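Local structure of putative nucleotide sugar epimerase/ dehydratase (Bordetella bronchiseptica, 2Q1S) at residues N65-N73 against G215-R224; R142-A150 against L270-P279. The protein binds NAD(H) in a Rossmann fold and probably acts as a nucleotide-sugar epimerase or dehydratase in the biosynthesis of the lipopolysaccharide O-antigen. All coordinates share one frame; numbering follows the deposited sequence.

Contact 1 of 2, residues N65-N73 against G215-R224. With NAI (1,4-dihydronicotinamide adenine dinucleotide), chain B.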
loop_
_atom_site.group_PDB
_atom_site.type_symbol
_atom_site.label_atom_id
_atom_site.label_comp_id
_atom_site.label_asym_id
_atom_site.label_seq_id
_atom_site.Cartn_x
_atom_site.Cartn_y
_atom_site.Cartn_z
ATOM N N ASN A 65 -12.924 10.607 13.787
ATOM C CA ASN A 65 -14.240 9.940 13.767
ATOM C C ASN A 65 -14.585 9.211 15.086
ATOM O O ASN A 65 -15.615 8.544 15.198
ATOM C CB ASN A 65 -14.331 8.978 12.564
ATOM C CG ASN A 65 -13.317 7.885 12.619
ATOM O OD1 ASN A 65 -12.420 7.858 13.471
ATOM N ND2 ASN A 65 -13.351 7.016 11.601
ATOM N N LEU A 66 -13.640 9.290 16.043
ATOM C CA LEU A 66 -13.830 8.645 17.371
ATOM C C LEU A 66 -13.874 7.127 17.316
ATOM O O LEU A 66 -14.385 6.479 18.225
ATOM C CB LEU A 66 -15.021 9.228 18.170
ATOM C CG LEU A 66 -14.868 10.734 18.484
ATOM C CD1 LEU A 66 -16.092 11.207 19.291
ATOM C CD2 LEU A 66 -13.548 11.088 19.183
ATOM N N LEU A 67 -13.253 6.575 16.267
ATOM C CA LEU A 67 -13.293 5.129 16.088
ATOM C C LEU A 67 -12.540 4.409 17.203
ATOM O O LEU A 67 -12.977 3.339 17.668
ATOM C CB LEU A 67 -12.758 4.784 14.715
ATOM C CG LEU A 67 -12.659 3.323 14.319
ATOM C CD1 LEU A 67 -13.997 2.608 14.417
ATOM C CD2 LEU A 67 -12.080 3.259 12.898
ATOM N N SER A 68 -11.446 5.006 17.667
ATOM C CA SER A 68 -10.699 4.442 18.793
ATOM C C SER A 68 -10.347 5.495 19.842
ATOM O O SER A 68 -9.284 5.424 20.435
ATOM C CB SER A 68 -9.453 3.705 18.308
ATOM O OG SER A 68 -8.622 4.564 17.528
ATOM N N ALA A 69 -11.271 6.436 20.054
ATOM C CA ALA A 69 -11.040 7.612 20.879
ATOM C C ALA A 69 -12.325 7.969 21.595
ATOM O O ALA A 69 -13.430 7.487 21.258
ATOM C CB ALA A 69 -10.587 8.772 20.000
ATOM N N GLU A 70 -12.169 8.807 22.627
ATOM C CA GLU A 70 -13.297 9.324 23.407
ATOM C C GLU A 70 -13.324 10.825 23.232
ATOM O O GLU A 70 -12.269 11.451 23.212
ATOM C CB GLU A 70 -13.148 8.995 24.901
ATOM C CG GLU A 70 -13.218 7.512 25.246
ATOM C CD GLU A 70 -14.564 6.910 24.889
ATOM O OE1 GLU A 70 -15.587 7.517 25.257
ATOM O OE2 GLU A 70 -14.608 5.859 24.213
ATOM N N LYS A 71 -14.532 11.376 23.084
ATOM C CA LYS A 71 -14.777 12.814 22.943
ATOM C C LYS A 71 -14.171 13.628 24.091
ATOM O O LYS A 71 -13.765 14.774 23.875
ATOM C CB LYS A 71 -16.282 13.072 22.818
ATOM C CG LYS A 71 -16.707 14.486 22.438
ATOM N N ILE A 72 -14.082 13.051 25.294
ATOM C CA ILE A 72 -13.468 13.772 26.434
ATOM C C ILE A 72 -12.001 14.088 26.249
ATOM O O ILE A 72 -11.425 14.852 27.008
ATOM C CB ILE A 72 -13.663 13.075 27.806
ATOM C CG1 ILE A 72 -13.016 11.673 27.800
ATOM C CG2 ILE A 72 -15.127 13.073 28.160
ATOM C CD1 ILE A 72 -12.691 11.167 29.225
ATOM N N ASN A 73 -11.400 13.522 25.213
ATOM C CA ASN A 73 -10.035 13.860 24.860
ATOM C C ASN A 73 -9.911 14.986 23.843
ATOM O O ASN A 73 -8.816 15.326 23.427
ATOM C CB ASN A 73 -9.290 12.623 24.371
ATOM C CG ASN A 73 -8.496 11.954 25.454
ATOM O OD1 ASN A 73 -8.062 12.586 26.401
ATOM N ND2 ASN A 73 -8.284 10.668 25.309
ATOM N N GLY A 215 -3.751 9.740 28.984
ATOM C CA GLY A 215 -4.617 9.973 27.830
ATOM C C GLY A 215 -4.895 8.740 26.985
ATOM O O GLY A 215 -5.776 8.793 26.135
ATOM N N GLU A 216 -4.188 7.635 27.247
ATOM C CA GLU A 216 -4.525 6.341 26.637
ATOM C C GLU A 216 -5.516 5.651 27.530
ATOM O O GLU A 216 -5.178 5.266 28.661
ATOM C CB GLU A 216 -3.289 5.439 26.445
ATOM C CG GLU A 216 -3.692 4.136 25.758
ATOM C CD GLU A 216 -2.555 3.272 25.275
ATOM O OE1 GLU A 216 -1.403 3.413 25.734
ATOM O OE2 GLU A 216 -2.832 2.409 24.410
ATOM N N ILE A 217 -6.755 5.530 27.026
ATOM C CA ILE A 217 -7.876 5.008 27.808
ATOM C C ILE A 217 -8.207 3.599 27.324
ATOM O O ILE A 217 -8.610 3.422 26.173
ATOM C CB ILE A 217 -9.123 5.916 27.641
ATOM C CG1 ILE A 217 -8.825 7.340 28.129
ATOM C CG2 ILE A 217 -10.372 5.276 28.343
ATOM C CD1 ILE A 217 -9.853 8.447 27.696
ATOM N N LEU A 218 -8.087 2.610 28.210
ATOM C CA LEU A 218 -8.514 1.248 27.855
ATOM C C LEU A 218 -9.966 1.287 27.393
ATOM O O LEU A 218 -10.790 1.942 28.024
ATOM C CB LEU A 218 -8.361 0.292 29.048
ATOM C CG LEU A 218 -6.933 0.122 29.603
ATOM C CD1 LEU A 218 -6.959 -0.745 30.859
ATOM C CD2 LEU A 218 -5.958 -0.489 28.593
ATOM N N GLY A 219 -10.264 0.634 26.253
ATOM C CA GLY A 219 -11.665 0.569 25.788
ATOM C C GLY A 219 -12.095 1.804 24.996
ATOM O O GLY A 219 -13.254 1.897 24.600
ATOM N N ALA A 220 -11.199 2.759 24.770
ATOM C CA ALA A 220 -11.573 3.960 24.020
ATOM C C ALA A 220 -12.180 3.622 22.648
ATOM O O ALA A 220 -11.655 2.784 21.913
ATOM C CB ALA A 220 -10.394 4.908 23.878
ATOM N N GLY A 221 -13.297 4.268 22.322
ATOM C CA GLY A 221 -13.913 4.167 20.989
ATOM C C GLY A 221 -14.832 2.978 20.815
ATOM O O GLY A 221 -15.345 2.437 21.792
ATOM N N ARG A 222 -15.032 2.567 19.564
ATOM C CA ARG A 222 -15.967 1.490 19.216
ATOM C C ARG A 222 -15.287 0.137 19.347
ATOM O O ARG A 222 -14.055 0.079 19.283
ATOM C CB ARG A 222 -16.458 1.678 17.780
ATOM C CG ARG A 222 -16.902 3.100 17.527
ATOM C CD ARG A 222 -17.532 3.328 16.160
ATOM N NE ARG A 222 -17.092 4.647 15.719
ATOM C CZ ARG A 222 -16.960 5.036 14.457
ATOM N NH1 ARG A 222 -17.286 4.218 13.458
ATOM N NH2 ARG A 222 -16.514 6.255 14.207
ATOM N N TRP A 223 -16.072 -0.930 19.530
ATOM C CA TRP A 223 -15.566 -2.293 19.448
ATOM C C TRP A 223 -14.930 -2.537 18.067
ATOM O O TRP A 223 -15.584 -2.413 17.040
ATOM C CB TRP A 223 -16.713 -3.288 19.632
ATOM C CG TRP A 223 -16.282 -4.691 19.558
ATOM C CD1 TRP A 223 -16.545 -5.595 18.548
ATOM C CD2 TRP A 223 -15.519 -5.396 20.545
ATOM N NE1 TRP A 223 -16.002 -6.823 18.865
ATOM C CE2 TRP A 223 -15.388 -6.738 20.095
ATOM C CE3 TRP A 223 -14.963 -5.038 21.783
ATOM C CZ2 TRP A 223 -14.683 -7.707 20.825
ATOM C CZ3 TRP A 223 -14.275 -6.007 22.522
ATOM C CH2 TRP A 223 -14.130 -7.323 22.033
ATOM N N ARG A 224 -13.653 -2.886 18.041
ATOM C CA ARG A 224 -12.997 -3.110 16.767
ATOM C C ARG A 224 -12.705 -4.603 16.534
ATOM O O ARG A 224 -11.799 -4.951 15.744
ATOM C CB ARG A 224 -11.761 -2.197 16.635
ATOM C CG ARG A 224 -12.194 -0.731 16.590
ATOM C CD ARG A 224 -11.059 0.260 16.601
ATOM N NE ARG A 224 -10.076 0.069 17.672
ATOM C CZ ARG A 224 -10.198 0.453 18.934
ATOM N NH1 ARG A 224 -11.336 0.986 19.362
ATOM N NH2 ARG A 224 -9.183 0.255 19.770
HETATM P PA NAI B . -5.275 6.081 18.727
HETATM O O1A NAI B . -6.110 4.962 18.219
HETATM O O2A NAI B . -5.529 6.617 20.156
HETATM O O5B NAI B . -5.267 7.280 17.755
HETATM C C5B NAI B . -5.687 7.230 16.387
HETATM C C4B NAI B . -6.840 8.188 16.141
HETATM O O4B NAI B . -7.248 8.070 14.783
HETATM C C3B NAI B . -8.066 7.834 17.025
HETATM O O3B NAI B . -8.515 9.008 17.724
HETATM C C2B NAI B . -9.114 7.424 16.001
HETATM O O2B NAI B . -10.510 7.708 16.323
HETATM C C1B NAI B . -8.684 8.226 14.771
HETATM N N9A NAI B . -9.219 7.745 13.510
HETATM C C8A NAI B . -9.386 6.443 13.123
HETATM N N7A NAI B . -9.863 6.416 11.877
HETATM C C5A NAI B . -10.005 7.690 11.414
HETATM C C6A NAI B . -10.464 8.355 10.186
HETATM N N6A NAI B . -10.893 7.684 9.111
HETATM N N1A NAI B . -10.455 9.723 10.115
HETATM C C2A NAI B . -10.029 10.425 11.200
HETATM N N3A NAI B . -9.584 9.919 12.362
HETATM C C4A NAI B . -9.541 8.550 12.531
HETATM O O3 NAI B . -3.787 5.497 18.665
HETATM P PN NAI B . -2.371 6.245 18.943
HETATM O O1N NAI B . -1.500 5.356 19.678
HETATM O O2N NAI B . -2.717 7.642 19.394
HETATM O O5D NAI B . -1.819 6.412 17.410
HETATM C C5D NAI B . -1.527 7.697 16.836
HETATM C C4D NAI B . -0.616 7.457 15.631
HETATM O O4D NAI B . 0.615 6.950 16.086
HETATM C C3D NAI B . -1.143 6.368 14.696
HETATM O O3D NAI B . -0.903 6.808 13.352
HETATM C C2D NAI B . -0.335 5.157 15.050
HETATM O O2D NAI B . -0.239 4.236 13.930
HETATM C C1D NAI B . 1.005 5.754 15.378
HETATM N N1N NAI B . 1.821 4.931 16.231
HETATM C C2N NAI B . 1.556 4.758 17.567
HETATM C C3N NAI B . 2.383 3.975 18.368
HETATM C C7N NAI B . 2.095 3.758 19.851
HETATM O O7N NAI B . 2.874 3.078 20.496
HETATM N N7N NAI B . 0.997 4.370 20.364
HETATM C C4N NAI B . 3.556 3.389 17.821
HETATM C C5N NAI B . 3.821 3.622 16.441
HETATM C C6N NAI B . 2.958 4.420 15.691
#
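Two irregular loops meet backbone to backbone where Ser-68 CA lies 3.9 Å from Gly-221 CA, and Arg-222 N donates to Leu-67 O at 2.9 Å. Gly-221 has positive phi, and a CB there would run into the main chain of Leu-67 to Ala-69, so this close approach depends on a residue without a side chain. Glu-70, its chain folded back at chi2 (-62°), sends OE2 to Gly-221 N at 2.8 Å in a nearly straight bond that uses the anti side of the carboxylate; Lys-367 forms a salt bridge with the same oxygen. At the outer end, Arg-222 NH2 reaches Asn-65 O at 2.7 Å in the guanidinium plane, while Leu-67 CD1 rests on one face of that group, toward its rim. Ser-68 CB lies over the centre of the Arg-224 guanidinium, 3.4 Å above its plane; NH1 of Arg-224 binds Ala-220 O, and His-110 O accepts from its NE. Farther along, Asn-73 ND2 meets a lone pair of Gly-215 O at 3.2 Å. Ser-68 N donates to NAI O2B, and Ser-68 OG to NAI O1A at 2.6 Å. With the Asx turn in which Asn-65 OD1 accepts from Leu-67 N, this is the cofactor-binding loop after strand 59-63 of a Rossmann fold, at the adenosine half of NADH.

Contact 2 of 2, residues R142-A150 against L270-P279. With NAI (1,4-dihydronicotinamide adenine dinucleotide), chain B.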
loop_
_atom_site.group_PDB
_atom_site.type_symbol
_atom_site.label_atom_id
_atom_site.label_comp_id
_atom_site.label_asym_id
_atom_site.label_seq_id
_atom_site.Cartn_x
_atom_site.Cartn_y
_atom_site.Cartn_z
ATOM N N ARG A 142 0.077 27.248 1.733
ATOM C CA ARG A 142 0.393 27.768 3.071
ATOM C C ARG A 142 1.101 26.694 3.910
ATOM O O ARG A 142 1.734 27.017 4.900
ATOM C CB ARG A 142 -0.890 28.215 3.776
ATOM C CG ARG A 142 -0.612 28.928 5.087
ATOM C CD ARG A 142 -1.828 29.648 5.648
ATOM N NE ARG A 142 -1.623 29.961 7.066
ATOM C CZ ARG A 142 -2.497 30.560 7.860
ATOM N NH1 ARG A 142 -3.624 31.069 7.373
ATOM N NH2 ARG A 142 -2.206 30.712 9.142
ATOM N N LEU A 143 0.992 25.421 3.500
ATOM C CA LEU A 143 1.622 24.319 4.262
ATOM C C LEU A 143 3.105 24.393 4.370
ATOM O O LEU A 143 3.779 24.435 3.339
ATOM C CB LEU A 143 1.367 22.999 3.579
ATOM C CG LEU A 143 0.039 22.403 3.844
ATOM C CD1 LEU A 143 -0.093 21.137 2.985
ATOM C CD2 LEU A 143 -0.130 22.029 5.330
ATOM N N LYS A 144 3.635 24.421 5.591
ATOM C CA LYS A 144 5.068 24.305 5.821
ATOM C C LYS A 144 5.498 22.848 5.981
ATOM O O LYS A 144 6.602 22.521 5.567
ATOM C CB LYS A 144 5.546 25.058 7.084
ATOM C CG LYS A 144 6.039 26.490 6.899
ATOM C CD LYS A 144 4.968 27.345 6.259
ATOM C CE LYS A 144 4.134 28.013 7.300
ATOM N NZ LYS A 144 3.174 29.003 6.681
ATOM N N LYS A 145 4.713 22.055 6.707
ATOM C CA LYS A 145 5.070 20.651 6.979
ATOM C C LYS A 145 3.849 19.844 7.237
ATOM O O LYS A 145 2.873 20.332 7.798
ATOM C CB LYS A 145 6.021 20.545 8.183
ATOM C CG LYS A 145 7.250 19.598 7.959
ATOM C CD LYS A 145 8.200 20.083 6.862
ATOM C CE LYS A 145 8.929 21.373 7.265
ATOM N NZ LYS A 145 9.844 21.129 8.409
ATOM N N VAL A 146 3.927 18.607 6.739
ATOM C CA VAL A 146 2.933 17.570 7.000
ATOM C C VAL A 146 3.644 16.415 7.688
ATOM O O VAL A 146 4.501 15.795 7.071
ATOM C CB VAL A 146 2.272 17.054 5.662
ATOM C CG1 VAL A 146 1.265 15.973 5.971
ATOM C CG2 VAL A 146 1.636 18.258 4.944
ATOM N N VAL A 147 3.309 16.155 8.945
ATOM C CA VAL A 147 3.997 15.140 9.707
ATOM C C VAL A 147 3.082 13.916 9.825
ATOM O O VAL A 147 1.961 14.006 10.317
ATOM C CB VAL A 147 4.379 15.682 11.121
ATOM C CG1 VAL A 147 5.167 14.596 11.890
ATOM C CG2 VAL A 147 5.289 16.945 10.974
ATOM N N TYR A 148 3.640 12.779 9.404
ATOM C CA TYR A 148 2.947 11.486 9.406
ATOM C C TYR A 148 3.572 10.559 10.468
ATOM O O TYR A 148 4.799 10.357 10.448
ATOM C CB TYR A 148 3.090 10.873 8.001
ATOM C CG TYR A 148 2.673 9.387 7.929
ATOM C CD1 TYR A 148 1.351 9.004 8.193
ATOM C CD2 TYR A 148 3.577 8.415 7.594
ATOM C CE1 TYR A 148 0.953 7.699 8.126
ATOM C CE2 TYR A 148 3.214 7.080 7.552
ATOM C CZ TYR A 148 1.889 6.704 7.784
ATOM O OH TYR A 148 1.502 5.402 7.731
ATOM N N SER A 149 2.744 10.065 11.401
ATOM C CA SER A 149 3.213 9.088 12.363
ATOM C C SER A 149 3.322 7.713 11.745
ATOM O O SER A 149 2.328 7.075 11.452
ATOM C CB SER A 149 2.327 9.075 13.593
ATOM O OG SER A 149 0.958 9.019 13.245
ATOM N N ALA A 150 4.568 7.272 11.545
ATOM C CA ALA A 150 4.889 5.986 10.984
ATOM C C ALA A 150 5.246 4.988 12.112
ATOM O O ALA A 150 5.465 5.373 13.277
ATOM C CB ALA A 150 6.050 6.193 10.014
ATOM N N LEU A 270 7.166 15.121 17.470
ATOM C CA LEU A 270 6.330 15.440 16.323
ATOM C C LEU A 270 6.401 16.938 16.011
ATOM O O LEU A 270 6.521 17.333 14.848
ATOM C CB LEU A 270 4.872 15.069 16.625
ATOM C CG LEU A 270 4.545 13.563 16.636
ATOM C CD1 LEU A 270 3.222 13.356 17.267
ATOM C CD2 LEU A 270 4.539 12.976 15.191
ATOM N N ILE A 271 6.377 17.771 17.058
ATOM C CA ILE A 271 6.523 19.207 16.848
ATOM C C ILE A 271 7.897 19.583 16.256
ATOM O O ILE A 271 8.012 20.462 15.356
ATOM C CB ILE A 271 6.213 19.963 18.157
ATOM C CG1 ILE A 271 4.707 19.818 18.470
ATOM C CG2 ILE A 271 6.660 21.444 18.050
ATOM C CD1 ILE A 271 4.335 20.177 19.884
ATOM N N ALA A 272 8.956 18.924 16.710
ATOM C CA ALA A 272 10.293 19.163 16.130
ATOM C C ALA A 272 10.367 18.753 14.655
ATOM O O ALA A 272 11.014 19.409 13.844
ATOM C CB ALA A 272 11.374 18.467 16.950
ATOM N N CYS A 273 9.700 17.657 14.317
ATOM C CA CYS A 273 9.601 17.244 12.916
ATOM C C CYS A 273 8.897 18.331 12.106
ATOM O O CYS A 273 9.330 18.649 11.010
ATOM C CB CYS A 273 8.827 15.927 12.805
ATOM S SG CYS A 273 9.823 14.469 13.292
ATOM N N ALA A 274 7.767 18.830 12.615
ATOM C CA ALA A 274 7.005 19.872 11.927
ATOM C C ALA A 274 7.843 21.115 11.712
ATOM O O ALA A 274 7.943 21.652 10.608
ATOM C CB ALA A 274 5.769 20.248 12.696
ATOM N N ALA A 275 8.434 21.599 12.796
ATOM C CA ALA A 275 9.170 22.845 12.724
ATOM C C ALA A 275 10.414 22.755 11.834
ATOM O O ALA A 275 10.642 23.623 10.992
ATOM C CB ALA A 275 9.545 23.290 14.155
ATOM N N ASP A 276 11.185 21.688 12.018
ATOM C CA ASP A 276 12.545 21.629 11.483
ATOM C C ASP A 276 12.903 20.417 10.642
ATOM O O ASP A 276 14.014 20.344 10.102
ATOM C CB ASP A 276 13.564 21.737 12.617
ATOM C CG ASP A 276 13.554 23.104 13.302
ATOM O OD1 ASP A 276 13.393 24.141 12.632
ATOM O OD2 ASP A 276 13.724 23.117 14.520
ATOM N N GLY A 277 11.990 19.450 10.556
ATOM C CA GLY A 277 12.290 18.255 9.746
ATOM C C GLY A 277 12.425 18.551 8.251
ATOM O O GLY A 277 11.673 19.356 7.697
ATOM N N THR A 278 13.325 17.826 7.599
ATOM C CA THR A 278 13.552 18.002 6.163
ATOM C C THR A 278 12.373 17.422 5.360
ATOM O O THR A 278 12.015 16.244 5.555
ATOM C CB THR A 278 14.797 17.256 5.757
ATOM O OG1 THR A 278 15.894 17.787 6.494
ATOM C CG2 THR A 278 15.103 17.463 4.265
ATOM N N PRO A 279 11.753 18.229 4.469
ATOM C CA PRO A 279 10.696 17.696 3.597
ATOM C C PRO A 279 11.206 16.474 2.822
ATOM O O PRO A 279 12.325 16.466 2.273
ATOM C CB PRO A 279 10.391 18.882 2.662
ATOM C CG PRO A 279 10.705 20.079 3.524
ATOM C CD PRO A 279 11.988 19.666 4.207
HETATM P PA NAI B . -5.275 6.081 18.727
HETATM O O1A NAI B . -6.110 4.962 18.219
HETATM O O2A NAI B . -5.529 6.617 20.156
HETATM O O5B NAI B . -5.267 7.280 17.755
HETATM C C5B NAI B . -5.687 7.230 16.387
HETATM C C4B NAI B . -6.840 8.188 16.141
HETATM O O4B NAI B . -7.248 8.070 14.783
HETATM C C3B NAI B . -8.066 7.834 17.025
HETATM O O3B NAI B . -8.515 9.008 17.724
HETATM C C2B NAI B . -9.114 7.424 16.001
HETATM O O2B NAI B . -10.510 7.708 16.323
HETATM C C1B NAI B . -8.684 8.226 14.771
HETATM N N9A NAI B . -9.219 7.745 13.510
HETATM C C8A NAI B . -9.386 6.443 13.123
HETATM N N7A NAI B . -9.863 6.416 11.877
HETATM C C5A NAI B . -10.005 7.690 11.414
HETATM C C6A NAI B . -10.464 8.355 10.186
HETATM N N6A NAI B . -10.893 7.684 9.111
HETATM N N1A NAI B . -10.455 9.723 10.115
HETATM C C2A NAI B . -10.029 10.425 11.200
HETATM N N3A NAI B . -9.584 9.919 12.362
HETATM C C4A NAI B . -9.541 8.550 12.531
HETATM O O3 NAI B . -3.787 5.497 18.665
HETATM P PN NAI B . -2.371 6.245 18.943
HETATM O O1N NAI B . -1.500 5.356 19.678
HETATM O O2N NAI B . -2.717 7.642 19.394
HETATM O O5D NAI B . -1.819 6.412 17.410
HETATM C C5D NAI B . -1.527 7.697 16.836
HETATM C C4D NAI B . -0.616 7.457 15.631
HETATM O O4D NAI B . 0.615 6.950 16.086
HETATM C C3D NAI B . -1.143 6.368 14.696
HETATM O O3D NAI B . -0.903 6.808 13.352
HETATM C C2D NAI B . -0.335 5.157 15.050
HETATM O O2D NAI B . -0.239 4.236 13.930
HETATM C C1D NAI B . 1.005 5.754 15.378
HETATM N N1N NAI B . 1.821 4.931 16.231
HETATM C C2N NAI B . 1.556 4.758 17.567
HETATM C C3N NAI B . 2.383 3.975 18.368
HETATM C C7N NAI B . 2.095 3.758 19.851
HETATM O O7N NAI B . 2.874 3.078 20.496
HETATM N N7N NAI B . 0.997 4.370 20.364
HETATM C C4N NAI B . 3.556 3.389 17.821
HETATM C C5N NAI B . 3.821 3.622 16.441
HETATM C C6N NAI B . 2.958 4.420 15.691
HETATM O O HOH W 1 11.815 23.179 7.924
#
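Lys-145 leaves its strand with chi2, chi3 and chi4 all bent the same way (64°, 68° and 66°), a curl that brings NZ round to the C-terminal end of helix 263-276. There Lys-145 NZ donates to Gly-277 O at 2.6 Å, in the carbonyl plane and on a lone pair, and to Ala-274 O at 3.0 Å, this time from above the carbonyl plane. A water accepts a third bond from NZ and returns a weak one to Ala-275 O. Asp-276 OD1, though nearby, forms its salt bridge with Lys-29. The curled methylenes lie against the same carbonyls, and Lys-145 CD lies 4.2 Å from Pro-279 CG. Two residues along the strand, Val-147 faces the helix with both branches: CG1 meets Leu-270 CD2 at 3.7 Å and Cys-273 CB, while Val-147 CG2 sits over the backbone of Ala-274, 3.5 Å from its N. The axes of strand 145-150 and of the helix segment 270-276 run roughly antiparallel, 7.7 Å apart at their closest. Beyond the packing, Ser-149 OG bonds NAI O3D at 2.9 Å, so the nicotinamide ribose meets the C-terminal end of the strand. A buried lysine thus bonds main-chain carbonyls at a helix C-terminus, where the helix dipole would probably stabilise its positive charge.

Both contacts touch the same NADH, from places on opposite sides of the chain's centre: contact 1 at the adenosine and its phosphate, contact 2 at the nicotinamide ribose. Their centres are 25 Å apart, and they share no secondary-structure element. Contact 1 is partly buried, joins two loops, and is held mainly by polar bonds to the backbone, with one exposed arginine, Arg-222, and one buried, Arg-224. Contact 2 is buried and more regular, setting a central strand of the sheet against helix 263-276 through apolar side chains, with one lysine supplying its polar bonds. The comparison illustrates how a single cofactor site draws on irregular loops and regular core elements alike.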